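Local coordinates for protein LacI family sugar-binding transcriptional regulator (Enterococcus faecalis V583, PDB 4RK0) that binds ribose in the cleft of its sugar-sensing domain and probably acts as a DNA-binding transcriptional repressor of the LacI family, at residues L115-H125 with V262-L273; H125-P133 with I174-I185. All coordinates share one frame; numbering follows the deposited sequence.

Interaction 1. Residues L115-H125 with V262-L273; sequences LAAKHLQEQRH and VQLIERFSTAPL
The hydroxyl of Thr-270 is gripped by His-119 of the facing helix and by Gln-123 just past its end. His-119 NE2 lies 2.7 Å from Thr-270 OG1, and either atom could be the donor. Gln-123 NE2 donates to the same OG1 over 3.0 Å, with the hydroxyl oxygen in the plane of its amide. The contact lies in the periplasmic-binding-protein-like fold. Here the last part of helix 109-122 packs on the end of strand 257-265 and the C-terminal tail that follows it.

The His-119 ring presents its edge to Thr-270. Its CG stands anti to the backbone N (chi1 -179°), which sends the ring out from the helix to the tail. The Glu-266 carboxylate also sits at that edge, turned 77° from the ring. The CG of Gln-123 covers one ring face, and the bend of Gln-123 at chi2 (-74°) brings its amide back to Thr-270. The amide OE1 rests against CG and CD of Pro-272. Leu-264 CD2 meets His-119 ND1 at 3.8 Å. One turn earlier in the helix, Leu-115 CD1 lies against the strand backbone near Leu-264 N.

A Schellman motif ends the helix, with Arg-124 at positive phi as its C-prime residue. The turn presents Gln-123 O to Leu-273 N, which donates over 2.8 Å. His-125 uses both ring nitrogens. NE2 donates to Ala-271 O at 3.0 Å, and ND1 pairs with Thr-180. Ala-271 N is held in turn by Ser-209 OG, at the start of strand 209-211. CB of Leu-273 lies over one face of the His-125 ring. At the surface, Pro-272 CB covers one face of the Arg-124 guanidinium, while Arg-124 NH1 makes a weak bond of 3.0 Å to Leu-273 O.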
loop_
_atom_site.group_PDB
_atom_site.type_symbol
_atom_site.label_atom_id
_atom_site.label_comp_id
_atom_site.label_asym_id
_atom_site.label_seq_id
_atom_site.Cartn_x
_atom_site.Cartn_y
_atom_site.Cartn_z
ATOM N N LEU A 115 -15.390 -0.502 -21.468
ATOM C CA LEU A 115 -16.421 -0.183 -20.477
ATOM C C LEU A 115 -16.321 1.252 -20.011
ATOM O O LEU A 115 -17.340 1.898 -19.796
ATOM C CB LEU A 115 -16.256 -1.073 -19.259
ATOM C CG LEU A 115 -16.665 -2.519 -19.444
ATOM C CD1 LEU A 115 -16.288 -3.366 -18.225
ATOM C CD2 LEU A 115 -18.145 -2.635 -19.747
ATOM N N ALA A 116 -15.087 1.745 -19.902
ATOM C CA ALA A 116 -14.832 3.123 -19.484
ATOM C C ALA A 116 -15.367 4.074 -20.537
ATOM O O ALA A 116 -16.109 5.008 -20.233
ATOM C CB ALA A 116 -13.322 3.316 -19.223
ATOM N N ALA A 117 -15.014 3.813 -21.788
ATOM C CA ALA A 117 -15.585 4.546 -22.911
ATOM C C ALA A 117 -17.119 4.526 -22.937
ATOM O O ALA A 117 -17.711 5.551 -23.198
ATOM C CB ALA A 117 -15.042 3.996 -24.214
ATOM N N LYS A 118 -17.732 3.370 -22.669
ATOM C CA LYS A 118 -19.167 3.205 -22.778
ATOM C C LYS A 118 -19.802 4.031 -21.706
ATOM O O LYS A 118 -20.821 4.644 -21.913
ATOM C CB LYS A 118 -19.622 1.760 -22.566
ATOM C CG LYS A 118 -19.537 0.842 -23.781
ATOM C CD LYS A 118 -20.259 -0.470 -23.476
ATOM C CE LYS A 118 -19.868 -1.580 -24.433
ATOM N NZ LYS A 118 -20.116 -1.199 -25.850
ATOM N N HIS A 119 -19.192 4.024 -20.540
ATOM C CA HIS A 119 -19.724 4.817 -19.467
ATOM C C HIS A 119 -19.733 6.308 -19.773
ATOM O O HIS A 119 -20.752 6.983 -19.543
ATOM C CB HIS A 119 -18.933 4.560 -18.209
ATOM C CG HIS A 119 -19.455 5.324 -17.059
ATOM N ND1 HIS A 119 -20.683 5.059 -16.505
ATOM C CD2 HIS A 119 -18.966 6.406 -16.410
ATOM C CE1 HIS A 119 -20.908 5.915 -15.526
ATOM N NE2 HIS A 119 -19.894 6.755 -15.467
ATOM N N LEU A 120 -18.604 6.842 -20.259
ATOM C CA LEU A 120 -18.542 8.292 -20.558
ATOM C C LEU A 120 -19.501 8.659 -21.685
ATOM O O LEU A 120 -20.120 9.724 -21.667
ATOM C CB LEU A 120 -17.130 8.765 -20.881
ATOM C CG LEU A 120 -16.128 8.768 -19.697
ATOM C CD1 LEU A 120 -14.724 9.119 -20.133
ATOM C CD2 LEU A 120 -16.607 9.717 -18.593
ATOM N N GLN A 121 -19.653 7.769 -22.647
ATOM C CA GLN A 121 -20.701 7.956 -23.684
ATOM C C GLN A 121 -22.127 7.984 -23.101
ATOM O O GLN A 121 -22.921 8.852 -23.478
ATOM C CB GLN A 121 -20.563 6.833 -24.741
ATOM C CG GLN A 121 -21.149 7.105 -26.120
ATOM C CD GLN A 121 -20.914 5.937 -27.077
ATOM O OE1 GLN A 121 -20.064 5.073 -26.826
ATOM N NE2 GLN A 121 -21.662 5.906 -28.173
ATOM N N GLU A 122 -22.481 7.011 -22.252
ATOM C CA GLU A 122 -23.769 7.043 -21.546
ATOM C C GLU A 122 -24.013 8.370 -20.778
ATOM O O GLU A 122 -25.115 8.879 -20.750
ATOM C CB GLU A 122 -23.882 5.859 -20.588
ATOM C CG GLU A 122 -25.264 5.644 -20.022
ATOM C CD GLU A 122 -25.241 4.851 -18.733
ATOM O OE1 GLU A 122 -25.804 3.741 -18.725
ATOM O OE2 GLU A 122 -24.659 5.336 -17.735
ATOM N N GLN A 123 -22.958 8.950 -20.231
ATOM C CA GLN A 123 -23.032 10.255 -19.578
ATOM C C GLN A 123 -22.880 11.416 -20.562
ATOM O O GLN A 123 -22.767 12.571 -20.169
ATOM C CB GLN A 123 -21.954 10.334 -18.501
ATOM C CG GLN A 123 -22.054 9.258 -17.420
ATOM C CD GLN A 123 -23.194 9.484 -16.435
ATOM O OE1 GLN A 123 -24.345 9.677 -16.810
ATOM N NE2 GLN A 123 -22.867 9.459 -15.167
ATOM N N ARG A 124 -22.861 11.109 -21.857
ATOM C CA ARG A 124 -22.928 12.115 -22.924
ATOM C C ARG A 124 -21.721 13.015 -23.066
ATOM O O ARG A 124 -21.829 14.096 -23.649
ATOM C CB ARG A 124 -24.154 13.005 -22.762
ATOM C CG ARG A 124 -25.386 12.246 -22.322
ATOM C CD ARG A 124 -26.685 12.902 -22.780
ATOM N NE ARG A 124 -27.042 14.029 -21.937
ATOM C CZ ARG A 124 -27.870 13.996 -20.893
ATOM N NH1 ARG A 124 -28.091 15.119 -20.216
ATOM N NH2 ARG A 124 -28.467 12.872 -20.497
ATOM N N HIS A 125 -20.566 12.583 -22.582
ATOM C CA HIS A 125 -19.343 13.354 -22.794
ATOM C C HIS A 125 -18.821 13.160 -24.207
ATOM O O HIS A 125 -18.718 12.037 -24.669
ATOM C CB HIS A 125 -18.298 12.977 -21.757
ATOM C CG HIS A 125 -18.714 13.390 -20.390
ATOM N ND1 HIS A 125 -18.490 14.659 -19.911
ATOM C CD2 HIS A 125 -19.441 12.750 -19.450
ATOM C CE1 HIS A 125 -19.039 14.776 -18.713
ATOM N NE2 HIS A 125 -19.630 13.637 -18.412
ATOM N N VAL A 262 -13.038 -8.115 -16.016
ATOM C CA VAL A 262 -13.141 -6.846 -15.277
ATOM C C VAL A 262 -14.586 -6.344 -15.358
ATOM O O VAL A 262 -15.351 -6.794 -16.214
ATOM C CB VAL A 262 -12.150 -5.777 -15.830
ATOM C CG1 VAL A 262 -10.726 -6.279 -15.732
ATOM C CG2 VAL A 262 -12.474 -5.338 -17.242
ATOM N N GLN A 263 -14.968 -5.399 -14.498
ATOM C CA GLN A 263 -16.304 -4.769 -14.595
ATOM C C GLN A 263 -16.287 -3.327 -14.123
ATOM O O GLN A 263 -15.405 -2.927 -13.326
ATOM C CB GLN A 263 -17.294 -5.553 -13.751
ATOM C CG GLN A 263 -17.027 -5.424 -12.285
ATOM C CD GLN A 263 -17.901 -6.354 -11.475
ATOM O OE1 GLN A 263 -19.088 -6.500 -11.755
ATOM N NE2 GLN A 263 -17.318 -6.988 -10.469
ATOM N N LEU A 264 -17.230 -2.561 -14.638
ATOM C CA LEU A 264 -17.463 -1.182 -14.230
ATOM C C LEU A 264 -18.098 -1.133 -12.847
ATOM O O LEU A 264 -19.032 -1.873 -12.559
ATOM C CB LEU A 264 -18.397 -0.513 -15.209
ATOM C CG LEU A 264 -18.851 0.899 -14.893
ATOM C CD1 LEU A 264 -17.667 1.838 -14.878
ATOM C CD2 LEU A 264 -19.894 1.344 -15.919
ATOM N N ILE A 265 -17.563 -0.272 -12.006
ATOM C CA ILE A 265 -18.125 0.022 -10.682
ATOM C C ILE A 265 -18.534 1.443 -10.702
ATOM O O ILE A 265 -17.682 2.312 -10.694
ATOM C CB ILE A 265 -17.103 -0.139 -9.553
ATOM C CG1 ILE A 265 -16.458 -1.523 -9.595
ATOM C CG2 ILE A 265 -17.792 0.058 -8.190
ATOM C CD1 ILE A 265 -17.410 -2.677 -9.390
ATOM N N GLU A 266 -19.836 1.699 -10.755
ATOM C CA GLU A 266 -20.322 3.051 -10.828
ATOM C C GLU A 266 -20.500 3.614 -9.436
ATOM O O GLU A 266 -21.188 3.020 -8.589
ATOM C CB GLU A 266 -21.627 3.105 -11.618
ATOM C CG GLU A 266 -22.211 4.493 -11.820
ATOM C CD GLU A 266 -23.271 4.527 -12.917
ATOM O OE1 GLU A 266 -23.585 3.450 -13.472
ATOM O OE2 GLU A 266 -23.787 5.626 -13.232
ATOM N N ARG A 267 -19.853 4.750 -9.208
ATOM C CA ARG A 267 -19.971 5.476 -7.956
ATOM C C ARG A 267 -20.457 6.878 -8.244
ATOM O O ARG A 267 -21.522 7.051 -8.897
ATOM C CB ARG A 267 -18.650 5.406 -7.166
ATOM C CG ARG A 267 -18.326 4.019 -6.732
ATOM C CD ARG A 267 -17.265 3.989 -5.641
ATOM N NE ARG A 267 -17.029 2.622 -5.209
ATOM C CZ ARG A 267 -16.055 1.821 -5.673
ATOM N NH1 ARG A 267 -15.236 2.236 -6.636
ATOM N NH2 ARG A 267 -15.924 0.589 -5.195
ATOM N N PHE A 268 -19.728 7.902 -7.800
ATOM C CA PHE A 268 -20.270 9.235 -7.813
ATOM C C PHE A 268 -19.395 10.256 -8.489
ATOM O O PHE A 268 -19.658 11.466 -8.429
ATOM C CB PHE A 268 -20.683 9.633 -6.379
ATOM C CG PHE A 268 -21.872 8.866 -5.895
ATOM C CD1 PHE A 268 -23.161 9.248 -6.271
ATOM C CD2 PHE A 268 -21.721 7.700 -5.152
ATOM C CE1 PHE A 268 -24.269 8.521 -5.867
ATOM C CE2 PHE A 268 -22.837 6.962 -4.745
ATOM C CZ PHE A 268 -24.108 7.376 -5.103
ATOM N N SER A 269 -18.401 9.798 -9.231
ATOM C CA SER A 269 -17.458 10.747 -9.826
ATOM C C SER A 269 -17.745 11.124 -11.289
ATOM O O SER A 269 -17.000 11.864 -11.878
ATOM C CB SER A 269 -16.026 10.200 -9.672
ATOM O OG SER A 269 -15.814 9.075 -10.499
ATOM N N THR A 270 -18.818 10.596 -11.855
ATOM C CA THR A 270 -19.302 11.068 -13.152
ATOM C C THR A 270 -20.735 11.543 -13.095
ATOM O O THR A 270 -21.501 11.147 -12.222
ATOM C CB THR A 270 -19.209 9.948 -14.226
ATOM O OG1 THR A 270 -20.192 8.932 -13.970
ATOM C CG2 THR A 270 -17.822 9.314 -14.232
ATOM N N ALA A 271 -21.103 12.378 -14.062
ATOM C CA ALA A 271 -22.463 12.820 -14.200
ATOM C C ALA A 271 -22.797 13.149 -15.654
ATOM O O ALA A 271 -21.912 13.476 -16.441
ATOM C CB ALA A 271 -22.740 14.043 -13.305
ATOM N N PRO A 272 -24.090 13.081 -16.011
ATOM C CA PRO A 272 -24.405 13.389 -17.414
ATOM C C PRO A 272 -24.087 14.815 -17.758
ATOM O O PRO A 272 -24.352 15.739 -16.978
ATOM C CB PRO A 272 -25.910 13.074 -17.544
ATOM C CG PRO A 272 -26.288 12.305 -16.339
ATOM C CD PRO A 272 -25.232 12.511 -15.280
ATOM N N LEU A 273 -23.485 15.022 -18.917
ATOM C CA LEU A 273 -23.234 16.387 -19.362
ATOM C C LEU A 273 -24.576 17.082 -19.574
ATOM O O LEU A 273 -25.442 16.563 -20.289
ATOM C CB LEU A 273 -22.443 16.426 -20.663
ATOM C CG LEU A 273 -21.150 17.237 -20.743
ATOM C CD1 LEU A 273 -20.989 17.693 -22.185
ATOM C CD2 LEU A 273 -21.100 18.420 -19.780
#

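Interaction 2. Residues H125-P133 with I174-I185; sequences HEQVIVVMP and ILKTESTGIFAI
Thr-180 OG1 meets His-125 ND1 at 2.6 Å in an almost straight hydrogen bond (177°). Either atom could be the donor. The threonine hydroxyl lies near the ring plane, at its edge. Beside it, Thr-180 N donates to Gln-127 O over 3.0 Å, taking the place that Gly-181 N would have in a regular parallel ladder. Strands 127-132 and 181-184 are the two central strands of the four-stranded parallel sheet in this lobe. Ile-129 N and O bond to Gly-181 O and Phe-183 N, and Val-131 N and O to Phe-183 O and Ile-185 N.

On one sheet face, Val-131 CG2 meets Ile-182 CG2 at 3.7 Å. Ile-129 extends from the same face to the loop before the second strand. Its CG1 is tight against Ser-179 CB at 3.4 Å. On the other face, Val-130 CG1 touches Ile-185 CD1 at 3.8 Å. Phe-183, with CG anti to its backbone N (chi1 179°), lays its ring nearly parallel to that of Phe-147 on helix 138-150.

An ST turn shapes the loop that leads to Ser-179. Thr-177 OG1 accepts from Ser-179 N at 3.2 Å and donates to Ile-174 O, tying the loop to the end of helix 164-175. Gln-127 and Glu-178 run side by side, pointing the same way. A water links Glu-126 N, 2.6 Å away, to Thr-180 OG1.

The chemistry is thus divided. From Ile-129 on, regular backbone bonds and aliphatic packing hold the strands. At their start Gly-181 N is buried without a partner in the model, and the Thr-180 hydroxyl, shared by histidine and water, ties the entry loops together.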
loop_
_atom_site.group_PDB
_atom_site.type_symbol
_atom_site.label_atom_id
_atom_site.label_comp_id
_atom_site.label_asym_id
_atom_site.label_seq_id
_atom_site.Cartn_x
_atom_site.Cartn_y
_atom_site.Cartn_z
ATOM N N HIS A 125 -20.566 12.583 -22.582
ATOM C CA HIS A 125 -19.343 13.354 -22.794
ATOM C C HIS A 125 -18.821 13.160 -24.207
ATOM O O HIS A 125 -18.718 12.037 -24.669
ATOM C CB HIS A 125 -18.298 12.977 -21.757
ATOM C CG HIS A 125 -18.714 13.390 -20.390
ATOM N ND1 HIS A 125 -18.490 14.659 -19.911
ATOM C CD2 HIS A 125 -19.441 12.750 -19.450
ATOM C CE1 HIS A 125 -19.039 14.776 -18.713
ATOM N NE2 HIS A 125 -19.630 13.637 -18.412
ATOM N N GLU A 126 -18.469 14.267 -24.860
ATOM C CA GLU A 126 -18.111 14.279 -26.259
ATOM C C GLU A 126 -16.654 14.646 -26.459
ATOM O O GLU A 126 -16.064 14.355 -27.516
ATOM C CB GLU A 126 -19.039 15.270 -27.016
ATOM C CG GLU A 126 -20.542 15.074 -26.813
ATOM C CD GLU A 126 -21.397 16.103 -27.552
ATOM O OE1 GLU A 126 -20.885 17.187 -27.897
ATOM O OE2 GLU A 126 -22.598 15.830 -27.793
ATOM N N GLN A 127 -16.073 15.297 -25.454
ATOM C CA GLN A 127 -14.663 15.636 -25.457
ATOM C C GLN A 127 -14.065 15.113 -24.181
ATOM O O GLN A 127 -14.442 15.555 -23.086
ATOM C CB GLN A 127 -14.473 17.142 -25.545
ATOM C CG GLN A 127 -15.188 17.756 -26.744
ATOM C CD GLN A 127 -14.936 19.242 -26.873
ATOM O OE1 GLN A 127 -15.830 20.051 -26.645
ATOM N NE2 GLN A 127 -13.715 19.608 -27.236
ATOM N N VAL A 128 -13.182 14.147 -24.328
ATOM C CA VAL A 128 -12.552 13.499 -23.182
ATOM C C VAL A 128 -11.051 13.456 -23.278
ATOM O O VAL A 128 -10.466 13.561 -24.351
ATOM C CB VAL A 128 -13.043 12.059 -22.999
ATOM C CG1 VAL A 128 -14.540 12.023 -22.781
ATOM C CG2 VAL A 128 -12.635 11.192 -24.194
ATOM N N ILE A 129 -10.436 13.274 -22.117
ATOM C CA ILE A 129 -9.010 13.169 -21.991
ATOM C C ILE A 129 -8.714 11.807 -21.428
ATOM O O ILE A 129 -9.407 11.355 -20.519
ATOM C CB ILE A 129 -8.441 14.196 -20.987
ATOM C CG1 ILE A 129 -8.770 15.635 -21.368
ATOM C CG2 ILE A 129 -6.957 13.971 -20.839
ATOM C CD1 ILE A 129 -7.855 16.212 -22.415
ATOM N N VAL A 130 -7.681 11.162 -21.948
ATOM C CA VAL A 130 -7.147 9.959 -21.343
ATOM C C VAL A 130 -5.799 10.314 -20.760
ATOM O O VAL A 130 -4.932 10.858 -21.456
ATOM C CB VAL A 130 -6.983 8.806 -22.356
ATOM C CG1 VAL A 130 -6.409 7.579 -21.654
ATOM C CG2 VAL A 130 -8.305 8.474 -23.009
ATOM N N VAL A 131 -5.610 10.043 -19.470
ATOM C CA VAL A 131 -4.374 10.420 -18.802
ATOM C C VAL A 131 -3.614 9.147 -18.510
ATOM O O VAL A 131 -4.117 8.237 -17.797
ATOM C CB VAL A 131 -4.640 11.171 -17.465
ATOM C CG1 VAL A 131 -3.330 11.561 -16.803
ATOM C CG2 VAL A 131 -5.497 12.394 -17.674
ATOM N N MET A 132 -2.401 9.066 -19.044
ATOM C CA MET A 132 -1.629 7.806 -18.993
ATOM C C MET A 132 -0.129 8.031 -19.117
ATOM O O MET A 132 0.268 9.105 -19.515
ATOM C CB MET A 132 -2.131 6.887 -20.112
ATOM C CG MET A 132 -1.779 7.290 -21.544
ATOM S SD MET A 132 -2.666 6.172 -22.691
ATOM C CE MET A 132 -1.817 4.631 -22.404
ATOM N N PRO A 133 0.707 7.017 -18.792
ATOM C CA PRO A 133 2.142 7.197 -18.905
ATOM C C PRO A 133 2.617 7.087 -20.328
ATOM O O PRO A 133 1.919 6.497 -21.148
ATOM C CB PRO A 133 2.738 6.063 -18.058
ATOM C CG PRO A 133 1.692 5.003 -18.043
ATOM C CD PRO A 133 0.363 5.664 -18.313
ATOM N N ILE A 174 -4.864 19.901 -18.351
ATOM C CA ILE A 174 -6.305 19.621 -18.521
ATOM C C ILE A 174 -7.164 20.879 -18.467
ATOM O O ILE A 174 -8.139 21.038 -19.218
ATOM C CB ILE A 174 -6.789 18.647 -17.446
ATOM C CG1 ILE A 174 -6.105 17.285 -17.642
ATOM C CG2 ILE A 174 -8.292 18.486 -17.495
ATOM C CD1 ILE A 174 -6.147 16.389 -16.433
ATOM N N LEU A 175 -6.805 21.781 -17.563
ATOM C CA LEU A 175 -7.558 23.007 -17.403
ATOM C C LEU A 175 -7.508 23.924 -18.625
ATOM O O LEU A 175 -8.377 24.767 -18.789
ATOM C CB LEU A 175 -7.080 23.736 -16.160
ATOM C CG LEU A 175 -7.338 23.011 -14.841
ATOM C CD1 LEU A 175 -6.715 23.862 -13.741
ATOM C CD2 LEU A 175 -8.825 22.744 -14.587
ATOM N N LYS A 176 -6.514 23.738 -19.492
ATOM C CA LYS A 176 -6.427 24.478 -20.745
ATOM C C LYS A 176 -7.322 23.914 -21.851
ATOM O O LYS A 176 -7.466 24.549 -22.875
ATOM C CB LYS A 176 -4.976 24.513 -21.241
ATOM C CG LYS A 176 -4.065 25.446 -20.460
ATOM C CD LYS A 176 -2.646 25.379 -21.005
ATOM C CE LYS A 176 -1.756 26.458 -20.419
ATOM N NZ LYS A 176 -1.419 26.180 -18.998
ATOM N N THR A 177 -7.930 22.745 -21.645
ATOM C CA THR A 177 -8.675 22.047 -22.711
ATOM C C THR A 177 -10.165 22.307 -22.565
ATOM O O THR A 177 -10.599 22.852 -21.552
ATOM C CB THR A 177 -8.489 20.507 -22.652
ATOM O OG1 THR A 177 -9.232 19.975 -21.536
ATOM C CG2 THR A 177 -7.036 20.095 -22.499
ATOM N N GLU A 178 -10.938 21.879 -23.573
ATOM C CA GLU A 178 -12.409 21.939 -23.572
ATOM C C GLU A 178 -13.077 20.638 -23.092
ATOM O O GLU A 178 -14.307 20.489 -23.172
ATOM C CB GLU A 178 -12.911 22.211 -24.999
ATOM C CG GLU A 178 -12.536 23.567 -25.566
ATOM C CD GLU A 178 -13.676 24.551 -25.477
ATOM O OE1 GLU A 178 -14.074 25.096 -26.529
ATOM O OE2 GLU A 178 -14.182 24.756 -24.358
ATOM N N SER A 179 -12.269 19.694 -22.624
ATOM C CA SER A 179 -12.769 18.382 -22.214
ATOM C C SER A 179 -13.642 18.425 -20.947
ATOM O O SER A 179 -13.520 19.330 -20.105
ATOM C CB SER A 179 -11.598 17.426 -22.029
ATOM O OG SER A 179 -10.964 17.112 -23.261
ATOM N N THR A 180 -14.545 17.458 -20.831
ATOM C CA THR A 180 -15.500 17.394 -19.739
ATOM C C THR A 180 -15.410 16.088 -18.959
ATOM O O THR A 180 -15.930 15.986 -17.857
ATOM C CB THR A 180 -16.926 17.565 -20.306
ATOM O OG1 THR A 180 -17.203 16.504 -21.255
ATOM C CG2 THR A 180 -17.021 18.906 -21.006
ATOM N N GLY A 181 -14.740 15.093 -19.525
ATOM C CA GLY A 181 -14.669 13.750 -18.956
ATOM C C GLY A 181 -13.231 13.279 -19.010
ATOM O O GLY A 181 -12.546 13.527 -19.969
ATOM N N ILE A 182 -12.771 12.567 -17.994
ATOM C CA ILE A 182 -11.381 12.166 -17.962
ATOM C C ILE A 182 -11.334 10.698 -17.636
ATOM O O ILE A 182 -11.972 10.267 -16.678
ATOM C CB ILE A 182 -10.563 12.943 -16.901
ATOM C CG1 ILE A 182 -10.695 14.442 -17.087
ATOM C CG2 ILE A 182 -9.099 12.519 -16.894
ATOM C CD1 ILE A 182 -10.386 15.223 -15.813
ATOM N N PHE A 183 -10.628 9.920 -18.470
ATOM C CA PHE A 183 -10.300 8.516 -18.140
ATOM C C PHE A 183 -8.896 8.460 -17.581
ATOM O O PHE A 183 -7.934 8.651 -18.319
ATOM C CB PHE A 183 -10.467 7.595 -19.403
ATOM C CG PHE A 183 -10.132 6.145 -19.192
ATOM C CD1 PHE A 183 -10.297 5.498 -17.974
ATOM C CD2 PHE A 183 -9.674 5.385 -20.289
ATOM C CE1 PHE A 183 -9.983 4.157 -17.832
ATOM C CE2 PHE A 183 -9.370 4.058 -20.153
ATOM C CZ PHE A 183 -9.529 3.417 -18.928
ATOM N N ALA A 184 -8.768 8.207 -16.273
ATOM C CA ALA A 184 -7.490 8.055 -15.642
ATOM C C ALA A 184 -7.101 6.594 -15.739
ATOM O O ALA A 184 -7.866 5.728 -15.327
ATOM C CB ALA A 184 -7.549 8.485 -14.193
ATOM N N ILE A 185 -5.911 6.315 -16.269
ATOM C CA ILE A 185 -5.578 4.938 -16.626
ATOM C C ILE A 185 -5.283 4.076 -15.414
ATOM O O ILE A 185 -5.226 2.859 -15.522
ATOM C CB ILE A 185 -4.461 4.886 -17.693
ATOM C CG1 ILE A 185 -4.789 3.880 -18.775
ATOM C CG2 ILE A 185 -3.134 4.590 -17.068
ATOM C CD1 ILE A 185 -5.824 4.368 -19.729
HETATM O O HOH W 1 -18.209 16.622 -23.772
#

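Interactions 1 and 2 have centres 13 Å apart and share His-125. Helix 109-122 is followed by strand 127-132. Along the chain, interaction 2 is nested in the loop that interaction 1 closes. The two also pack together: Ala-116 CB meets Phe-183 CE1 at 3.7 Å, Leu-120 CD1 meets Val-128 CG1 at 3.9 Å, and Leu-273 CG lies 4.0 Å from Thr-180 OG1. Both approach the bound ribose at one end. The side chain of Val-262 lies about 9 Å from the sugar and that of Ile-185 about 7 Å. Ile-185 O accepts a hydrogen bond from Arg-143, a residue of the ribose pocket, and Asn-186 of the pocket follows directly.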